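Local structure of pectate lyase II (Xanthomonas campestris pv. campestris, 2QX3) at residues 210-215 against 233-238; 240-245 against 306-311; 140-145 against 173-178. The protein probably cleaves pectate, the de-esterified polygalacturonate of plant cell walls, by the eliminative reaction of polysaccharide lyase family 1. One frame throughout, in Å; residues are numbered along the deposited sequence.

Interaction 1: residues 210-215 against 233-238; sequences LQRRGL and VRMGGI. With PO4 (phosphate ion), chain C.
Gln211 and Arg212 pair in parallel with Val233 and Arg234, and the pairing resumes one residue out of step at Leu215 and Ile238, because a type I' turn from Arg234 to Gly237 interrupts the second segment. At the break, Arg213 N (3.1 Å) and Gly237 N reach Arg234 O from opposite faces of its carbonyl plane, so one oxygen both closes the turn and joins it to 210-215. Gln211, its CG anti to the backbone N (chi1 -179°), lies beside Val233 with its amide lodged in the corner. NE2 gives a nearly straight bond to Arg213 O at 3.0 Å, within the amide plane, and a weak one to Ile238 O; OE1 is held by Ser216. Arg212 and Arg234 run side by side on the other face, their guanidinium planes 57° apart. Arg234 turns an edge to the phosphate, probably an ion from the crystallisation liquor, NH1 bonding its O2 and NH2 its O1, each at 2.7 Å. Leu210 CD2 and Arg212 CZ lie over one face of this guanidinium; the phosphate at the edge and Ser258 OG, which takes NE, hold its orientation. Arg212 NH2 stands 3.7 Å from phosphate O1 and donates to a water that Arg234 NH2 reaches only weakly, while Arg212 NE forms a salt bridge with Asp184 and Arg212 NH1 bonds Gly181 O. The positive patch would suit the anionic substrate of pectate lyases. Met235 CE packs 3.5 Å from Arg213 NH2, which bonds Asp184 O. The segments occupy successive turns of the parallel beta-helix, between strands 176-180 and 245-255.

Interaction 2: residues 240-245 against 306-311; sequences KIESNY and YTVTPA
Lys240 brings its CE to 3.7 Å from Tyr306 OH, crossing the end of the phenol obliquely. Two residues on, Glu242 extends from the same side of the strand; chi1 of -178° sends its chain straight out toward the ring, and OE2 accepts a 2.6 Å hydrogen bond from Tyr306 OH on the syn lone pair. The carboxylate lies at the ring's edge with its plane turned 86° from the ring. His217 also bonds OE2, so two groups grip this oxygen, while OE1 rests against Val308 CG2. The strand of this parallel beta-helix ends here, and Ser243, in a left-handed backbone conformation, makes the corner to the next face; the returning chain 306-311 runs across the outside of that corner. Ser243 OG sits 3.4 Å from Val308 CG1 and binds a water that accepts from Ala311 N, and the Ala311 methyl packs on Ser243 CA at 3.8 Å. Asn244 points its CB away from this chain, and its amide is held on the neighbouring turn by Asn221 N and Ile218 O. Tyr245 presents a ring edge to Ala311, CD1 lying 3.3 Å from its O, and stacks on Tyr270 beside helix 314-321.

Interaction 3: residues 140-145 against 173-178; sequences LTKCSG and NYQKVA
Leu140 lays one methyl on the backbone of residues 173-175, and nearly all the close packing of this contact comes from that single group. CD1 stands over the face of the peptide joining Asn173 to Tyr174, almost directly above the nitrogen, with Tyr174 N at 3.2 Å and Asn173 C at 3.6 Å. It also touches Tyr174 C at 3.5 Å, so the methyl lies against the backbone as it enters the corner between strands 164-174 and 176-180 of the beta-helix. The fit is close, but both Leu140 torsions are far from staggered (chi1 -98°, chi2 23°), so either strain or an uncertain placement of the side chain is possible and the closeness should be read with caution; a crystal neighbour touching Leu140 may contribute. Beneath this corner the Tyr174 side chain sets off away from Leu140 and takes its hydroxyl to Gly153, Ser115 and Asp152. The other side is loose. Lys142, on the exposed part of the loop, crosses Gln175 at about a right angle, and its NZ comes no nearer than 4.1 Å to Gln175 NE2. Gln175 was modelled in two conformers, so this spacing holds for one of them. Glu205 OE2 forms a salt bridge with Lys142 NZ and, in the conformer described, accepts from Gln175 NE2. Further along, the loop is tied down by the disulfide from Cys143 to Cys56. The chemistry is therefore that of a methyl on a peptide face; this suggests that direct polar bonding contributes little to the contact, the disulfide and the Glu205 salt bridge probably restraining the loop.

How the interactions relate
The three interactions follow one another along the beta-helix chain. Interaction 3 joins interaction 1 directly: Leu210 N lies 2.9 Å from Ala178 O, a probable hydrogen bond between strands 176-180 and 210-212, although the centres are about 23 Å apart. Interaction 2 begins just after interaction 1, strand 231-234 being followed by 238-242, and their centres are about 19 Å apart. Interactions 2 and 3 do not touch; their nearest atoms are about 12 Å apart and their centres about 29 Å. The phosphate belongs to interaction 1, where the arginine patch may mark part of the substrate-binding surface. The other two instead join loop chain to corners of the helix.

Interaction 1: residues 210-215 against 233-238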
loop_
_atom_site.group_PDB
_atom_site.type_symbol
_atom_site.label_atom_id
_atom_site.label_comp_id
_atom_site.label_asym_id
_atom_site.label_seq_id
_atom_site.Cartn_x
_atom_site.Cartn_y
_atom_site.Cartn_z
ATOM N N LEU A 210 3.610 -0.019 8.026
ATOM C CA LEU A 210 4.846 -0.247 8.755
ATOM C C LEU A 210 5.913 0.527 7.989
ATOM O O LEU A 210 6.258 0.157 6.862
ATOM C CB LEU A 210 5.184 -1.741 8.803
ATOM C CG LEU A 210 6.284 -2.279 9.735
ATOM C CD1 LEU A 210 6.327 -3.810 9.690
ATOM C CD2 LEU A 210 7.669 -1.702 9.427
ATOM N N GLN A 211 6.415 1.607 8.585
ATOM C CA GLN A 211 7.443 2.426 7.948
ATOM C C GLN A 211 8.818 2.260 8.598
ATOM O O GLN A 211 8.986 2.519 9.788
ATOM C CB GLN A 211 7.041 3.904 7.948
ATOM C CG GLN A 211 8.073 4.807 7.270
ATOM C CD GLN A 211 7.775 6.281 7.425
ATOM O OE1 GLN A 211 6.661 6.678 7.780
ATOM N NE2 GLN A 211 8.776 7.104 7.160
ATOM N N ARG A 212 9.797 1.831 7.808
ATOM C CA ARG A 212 11.187 1.815 8.252
ATOM C C ARG A 212 12.003 2.823 7.447
ATOM O O ARG A 212 12.159 2.676 6.229
ATOM C CB ARG A 212 11.796 0.419 8.110
ATOM C CG ARG A 212 11.315 -0.627 9.105
ATOM C CD ARG A 212 12.085 -1.909 8.835
ATOM N NE ARG A 212 11.821 -3.021 9.749
ATOM C CZ ARG A 212 10.996 -4.028 9.475
ATOM N NH1 ARG A 212 10.311 -4.045 8.337
ATOM N NH2 ARG A 212 10.844 -5.015 10.344
ATOM N N ARG A 213 12.523 3.845 8.135
ATOM C CA ARG A 213 13.357 4.896 7.526
ATOM C C ARG A 213 12.545 5.755 6.559
ATOM O O ARG A 213 11.317 5.607 6.464
ATOM C CB ARG A 213 14.592 4.311 6.821
ATOM C CG ARG A 213 15.450 3.420 7.692
ATOM C CD ARG A 213 16.656 2.875 6.937
ATOM N NE ARG A 213 17.271 1.780 7.693
ATOM C CZ ARG A 213 18.343 1.903 8.473
ATOM N NH1 ARG A 213 18.956 3.076 8.590
ATOM N NH2 ARG A 213 18.816 0.848 9.124
ATOM N N GLY A 214 13.234 6.661 5.858
ATOM C CA GLY A 214 12.606 7.560 4.884
ATOM C C GLY A 214 11.602 8.540 5.455
ATOM O O GLY A 214 11.453 8.670 6.677
ATOM N N LEU A 215 10.913 9.244 4.565
ATOM C CA LEU A 215 9.889 10.199 4.961
ATOM C C LEU A 215 8.542 9.824 4.351
ATOM O O LEU A 215 8.470 9.353 3.205
ATOM C CB LEU A 215 10.289 11.631 4.556
ATOM C CG LEU A 215 11.624 12.206 5.077
ATOM C CD1 LEU A 215 11.974 13.537 4.402
ATOM C CD2 LEU A 215 11.614 12.359 6.604
ATOM N N VAL A 233 5.976 3.653 12.835
ATOM C CA VAL A 233 7.114 4.374 12.272
ATOM C C VAL A 233 8.382 3.974 13.009
ATOM O O VAL A 233 8.476 4.142 14.223
ATOM C CB VAL A 233 6.911 5.906 12.353
ATOM C CG1 VAL A 233 7.915 6.613 11.482
ATOM C CG2 VAL A 233 5.509 6.284 11.923
ATOM N N ARG A 234 9.357 3.464 12.266
ATOM C CA ARG A 234 10.497 2.760 12.848
ATOM C C ARG A 234 11.816 3.185 12.209
ATOM O O ARG A 234 11.827 3.824 11.153
ATOM C CB ARG A 234 10.289 1.245 12.700
ATOM C CG ARG A 234 9.076 0.706 13.480
ATOM C CD ARG A 234 8.453 -0.521 12.847
ATOM N NE ARG A 234 9.299 -1.695 13.021
ATOM C CZ ARG A 234 8.867 -2.951 13.090
ATOM N NH1 ARG A 234 7.567 -3.238 13.008
ATOM N NH2 ARG A 234 9.746 -3.926 13.253
ATOM N N MET A 235 12.922 2.852 12.874
ATOM C CA MET A 235 14.279 3.032 12.334
ATOM C C MET A 235 14.604 4.455 11.873
ATOM O O MET A 235 15.225 4.661 10.822
ATOM C CB MET A 235 14.532 2.035 11.194
ATOM C CG MET A 235 14.578 0.577 11.622
ATOM S SD MET A 235 15.745 0.226 12.970
ATOM C CE MET A 235 17.300 0.833 12.332
ATOM N N GLY A 236 14.172 5.442 12.647
ATOM C CA GLY A 236 14.471 6.836 12.326
ATOM C C GLY A 236 13.590 7.461 11.256
ATOM O O GLY A 236 13.742 8.641 10.953
ATOM N N GLY A 237 12.672 6.686 10.679
ATOM C CA GLY A 237 11.694 7.238 9.744
ATOM C C GLY A 237 10.869 8.326 10.408
ATOM O O GLY A 237 10.670 8.302 11.623
ATOM N N ILE A 238 10.407 9.290 9.619
ATOM C CA ILE A 238 9.515 10.337 10.113
ATOM C C ILE A 238 8.259 10.376 9.250
ATOM O O ILE A 238 8.350 10.441 8.014
ATOM C CB ILE A 238 10.216 11.733 10.137
ATOM C CG1 ILE A 238 11.469 11.681 11.021
ATOM C CG2 ILE A 238 9.253 12.841 10.623
ATOM C CD1 ILE A 238 12.515 12.746 10.680
HETATM P P PO4 C . 7.235 -6.846 13.109
HETATM O O1 PO4 C . 8.675 -6.418 12.988
HETATM O O2 PO4 C . 6.354 -5.647 13.358
HETATM O O3 PO4 C . 6.785 -7.506 11.831
HETATM O O4 PO4 C . 7.131 -7.816 14.264
HETATM O O HOH W 1 12.458 -5.112 13.023
#

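Interaction 2: residues 240-245 against 306-311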
loop_
_atom_site.group_PDB
_atom_site.type_symbol
_atom_site.label_atom_id
_atom_site.label_comp_id
_atom_site.label_asym_id
_atom_site.label_seq_id
_atom_site.Cartn_x
_atom_site.Cartn_y
_atom_site.Cartn_z
ATOM N N LYS A 240 4.631 12.485 8.599
ATOM C CA LYS A 240 3.735 13.605 8.788
ATOM C C LYS A 240 2.300 13.080 8.697
ATOM O O LYS A 240 1.815 12.730 7.618
ATOM C CB LYS A 240 4.010 14.706 7.756
ATOM C CG LYS A 240 3.142 15.935 7.947
ATOM C CD LYS A 240 3.430 16.985 6.889
ATOM C CE LYS A 240 2.444 18.142 6.984
ATOM N NZ LYS A 240 2.482 18.805 8.319
ATOM N N ILE A 241 1.640 13.020 9.850
ATOM C CA ILE A 241 0.339 12.383 9.990
ATOM C C ILE A 241 -0.731 13.468 10.167
ATOM O O ILE A 241 -0.868 14.062 11.242
ATOM C CB ILE A 241 0.343 11.373 11.173
ATOM C CG1 ILE A 241 1.524 10.399 11.031
ATOM C CG2 ILE A 241 -0.979 10.634 11.258
ATOM C CD1 ILE A 241 1.666 9.383 12.153
ATOM N N GLU A 242 -1.486 13.711 9.101
ATOM C CA GLU A 242 -2.332 14.898 8.993
ATOM C C GLU A 242 -3.774 14.560 8.633
ATOM O O GLU A 242 -4.014 13.811 7.696
ATOM C CB GLU A 242 -1.730 15.846 7.949
ATOM C CG GLU A 242 -2.488 17.145 7.759
ATOM C CD GLU A 242 -1.827 18.088 6.762
ATOM O OE1 GLU A 242 -2.290 19.240 6.669
ATOM O OE2 GLU A 242 -0.855 17.693 6.076
ATOM N N SER A 243 -4.729 15.109 9.386
ATOM C CA SER A 243 -6.161 15.023 9.057
ATOM C C SER A 243 -6.690 13.647 8.633
ATOM O O SER A 243 -7.523 13.546 7.715
ATOM C CB SER A 243 -6.539 16.060 7.989
ATOM O OG SER A 243 -6.185 17.362 8.403
ATOM N N ASN A 244 -6.217 12.602 9.306
ATOM C CA ASN A 244 -6.797 11.265 9.171
ATOM C C ASN A 244 -8.019 11.123 10.085
ATOM O O ASN A 244 -8.192 11.903 11.022
ATOM C CB ASN A 244 -5.754 10.208 9.538
ATOM C CG ASN A 244 -4.534 10.256 8.644
ATOM O OD1 ASN A 244 -4.575 9.802 7.500
ATOM N ND2 ASN A 244 -3.440 10.803 9.158
ATOM N N TYR A 245 -8.849 10.123 9.807
ATOM C CA TYR A 245 -9.981 9.749 10.655
ATOM C C TYR A 245 -9.687 8.373 11.263
ATOM O O TYR A 245 -9.623 7.370 10.531
ATOM C CB TYR A 245 -11.244 9.694 9.804
ATOM C CG TYR A 245 -12.575 9.717 10.540
ATOM C CD1 TYR A 245 -13.435 10.812 10.412
ATOM C CD2 TYR A 245 -12.998 8.634 11.315
ATOM C CE1 TYR A 245 -14.677 10.838 11.059
ATOM C CE2 TYR A 245 -14.234 8.650 11.968
ATOM C CZ TYR A 245 -15.069 9.756 11.830
ATOM O OH TYR A 245 -16.291 9.781 12.464
ATOM N N TYR A 306 -0.967 20.050 -2.029
ATOM C CA TYR A 306 -2.045 19.096 -1.760
ATOM C C TYR A 306 -3.230 19.787 -1.106
ATOM O O TYR A 306 -3.069 20.812 -0.451
ATOM C CB TYR A 306 -1.545 17.942 -0.885
ATOM C CG TYR A 306 -1.093 18.343 0.510
ATOM C CD1 TYR A 306 0.152 18.939 0.719
ATOM C CD2 TYR A 306 -1.902 18.097 1.628
ATOM C CE1 TYR A 306 0.574 19.298 2.003
ATOM C CE2 TYR A 306 -1.484 18.445 2.910
ATOM C CZ TYR A 306 -0.249 19.047 3.088
ATOM O OH TYR A 306 0.171 19.390 4.348
ATOM N N THR A 307 -4.425 19.236 -1.288
ATOM C CA THR A 307 -5.603 19.815 -0.654
ATOM C C THR A 307 -6.187 18.837 0.349
ATOM O O THR A 307 -6.411 17.665 0.045
ATOM C CB THR A 307 -6.704 20.262 -1.651
ATOM O OG1 THR A 307 -7.523 19.142 -1.983
ATOM C CG2 THR A 307 -6.119 20.873 -2.933
ATOM N N VAL A 308 -6.430 19.347 1.549
ATOM C CA VAL A 308 -6.857 18.541 2.680
ATOM C C VAL A 308 -8.386 18.517 2.789
ATOM O O VAL A 308 -9.032 19.561 2.770
ATOM C CB VAL A 308 -6.229 19.082 3.985
ATOM C CG1 VAL A 308 -6.681 18.279 5.193
ATOM C CG2 VAL A 308 -4.708 19.086 3.876
ATOM N N THR A 309 -8.948 17.314 2.854
ATOM C CA THR A 309 -10.339 17.113 3.245
ATOM C C THR A 309 -10.370 17.354 4.750
ATOM O O THR A 309 -9.521 16.813 5.469
ATOM C CB THR A 309 -10.800 15.652 2.957
ATOM O OG1 THR A 309 -10.578 15.335 1.575
ATOM C CG2 THR A 309 -12.274 15.446 3.284
ATOM N N PRO A 310 -11.315 18.189 5.235
ATOM C CA PRO A 310 -11.473 18.345 6.683
ATOM C C PRO A 310 -11.552 16.980 7.361
ATOM O O PRO A 310 -12.298 16.113 6.906
ATOM C CB PRO A 310 -12.801 19.097 6.801
ATOM C CG PRO A 310 -12.838 19.930 5.566
ATOM C CD PRO A 310 -12.254 19.049 4.490
ATOM N N ALA A 311 -10.770 16.798 8.425
ATOM C CA ALA A 311 -10.610 15.494 9.078
ATOM C C ALA A 311 -11.920 14.790 9.446
ATOM O O ALA A 311 -12.034 13.580 9.271
ATOM C CB ALA A 311 -9.706 15.614 10.302
HETATM O O HOH W 2 -8.382 18.742 8.874
#

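Interaction 3: residues 140-145 against 173-178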
loop_
_atom_site.group_PDB
_atom_site.type_symbol
_atom_site.label_atom_id
_atom_site.label_comp_id
_atom_site.label_asym_id
_atom_site.label_seq_id
_atom_site.Cartn_x
_atom_site.Cartn_y
_atom_site.Cartn_z
ATOM N N LEU A 140 -8.459 -12.690 7.440
ATOM C CA LEU A 140 -7.782 -12.570 8.717
ATOM C C LEU A 140 -7.547 -13.960 9.323
ATOM O O LEU A 140 -6.860 -14.097 10.343
ATOM C CB LEU A 140 -8.654 -11.721 9.655
ATOM C CG LEU A 140 -8.373 -10.220 9.842
ATOM C CD1 LEU A 140 -7.606 -9.579 8.695
ATOM C CD2 LEU A 140 -9.637 -9.417 10.205
ATOM N N THR A 141 -8.124 -14.980 8.691
ATOM C CA THR A 141 -7.958 -16.375 9.120
ATOM C C THR A 141 -6.478 -16.807 9.153
ATOM O O THR A 141 -5.720 -16.589 8.191
ATOM C CB THR A 141 -8.820 -17.339 8.242
ATOM O OG1 THR A 141 -10.210 -17.084 8.477
ATOM C CG2 THR A 141 -8.532 -18.799 8.552
ATOM N N LYS A 142 -6.076 -17.390 10.281
ATOM C CA LYS A 142 -4.740 -17.944 10.449
ATOM C C LYS A 142 -4.830 -19.441 10.218
ATOM O O LYS A 142 -5.294 -20.195 11.090
ATOM C CB LYS A 142 -4.184 -17.646 11.847
ATOM C CG LYS A 142 -4.197 -16.177 12.213
ATOM C CD LYS A 142 -3.322 -15.898 13.433
ATOM C CE LYS A 142 -3.552 -14.479 13.966
ATOM N NZ LYS A 142 -3.320 -13.434 12.912
ATOM N N CYS A 143 -4.401 -19.862 9.030
ATOM C CA CYS A 143 -4.574 -21.236 8.584
ATOM C C CYS A 143 -3.661 -22.223 9.286
ATOM O O CYS A 143 -2.502 -21.915 9.584
ATOM C CB CYS A 143 -4.371 -21.332 7.067
ATOM S SG CYS A 143 -5.559 -20.344 6.169
ATOM N N SER A 144 -4.199 -23.415 9.534
ATOM C CA SER A 144 -3.447 -24.507 10.131
ATOM C C SER A 144 -2.190 -24.772 9.317
ATOM O O SER A 144 -2.269 -24.969 8.107
ATOM C CB SER A 144 -4.300 -25.771 10.185
ATOM O OG SER A 144 -3.548 -26.857 10.703
ATOM N N GLY A 145 -1.044 -24.736 9.994
ATOM C CA GLY A 145 0.252 -25.056 9.396
ATOM C C GLY A 145 0.941 -23.917 8.660
ATOM O O GLY A 145 2.086 -24.059 8.225
ATOM N N ASN A 173 -10.106 -6.914 5.237
ATOM C CA ASN A 173 -9.904 -8.339 5.541
ATOM C C ASN A 173 -8.476 -8.773 5.258
ATOM O O ASN A 173 -8.245 -9.731 4.533
ATOM C CB ASN A 173 -10.903 -9.216 4.778
ATOM C CG ASN A 173 -12.327 -9.003 5.237
ATOM O OD1 ASN A 173 -12.578 -8.320 6.234
ATOM N ND2 ASN A 173 -13.268 -9.580 4.513
ATOM N N TYR A 174 -7.524 -8.048 5.835
ATOM C CA TYR A 174 -6.142 -8.148 5.424
ATOM C C TYR A 174 -5.263 -7.990 6.643
ATOM O O TYR A 174 -5.426 -7.029 7.408
ATOM C CB TYR A 174 -5.807 -7.069 4.378
ATOM C CG TYR A 174 -4.852 -7.576 3.332
ATOM C CD1 TYR A 174 -5.322 -8.126 2.146
ATOM C CD2 TYR A 174 -3.471 -7.543 3.545
ATOM C CE1 TYR A 174 -4.435 -8.629 1.181
ATOM C CE2 TYR A 174 -2.589 -8.038 2.597
ATOM C CZ TYR A 174 -3.073 -8.582 1.423
ATOM O OH TYR A 174 -2.193 -9.079 0.478
ATOM N N GLN A 175 -4.339 -8.931 6.826
ATOM C CA GLN A 175 -3.493 -8.967 8.018
ATOM C C GLN A 175 -2.385 -7.916 7.981
ATOM O O GLN A 175 -2.240 -7.122 8.927
ATOM C CB GLN A 175 -2.880 -10.358 8.234
ATOM C CG GLN A 175 -2.308 -10.539 9.650
ATOM C CD GLN A 175 -1.156 -11.533 9.747
ATOM O OE1 GLN A 175 -0.945 -12.365 8.864
ATOM N NE2 GLN A 175 -0.409 -11.449 10.841
ATOM N N LYS A 176 -1.610 -7.920 6.893
ATOM C CA LYS A 176 -0.437 -7.057 6.760
ATOM C C LYS A 176 -0.639 -6.077 5.602
ATOM O O LYS A 176 -0.372 -6.398 4.445
ATOM C CB LYS A 176 0.815 -7.919 6.555
ATOM C CG LYS A 176 1.143 -8.852 7.737
ATOM C CD LYS A 176 1.879 -10.120 7.272
ATOM C CE LYS A 176 2.168 -11.065 8.453
ATOM N NZ LYS A 176 2.329 -12.488 8.002
ATOM N N VAL A 177 -1.103 -4.878 5.933
ATOM C CA VAL A 177 -1.593 -3.922 4.931
ATOM C C VAL A 177 -0.496 -3.345 4.018
ATOM O O VAL A 177 -0.558 -3.516 2.805
ATOM C CB VAL A 177 -2.386 -2.780 5.592
ATOM C CG1 VAL A 177 -2.892 -1.780 4.535
ATOM C CG2 VAL A 177 -3.535 -3.357 6.395
ATOM N N ALA A 178 0.510 -2.697 4.611
ATOM C CA ALA A 178 1.490 -1.930 3.841
ATOM C C ALA A 178 2.864 -1.925 4.478
ATOM O O ALA A 178 3.061 -1.344 5.548
ATOM C CB ALA A 178 1.001 -0.498 3.625
#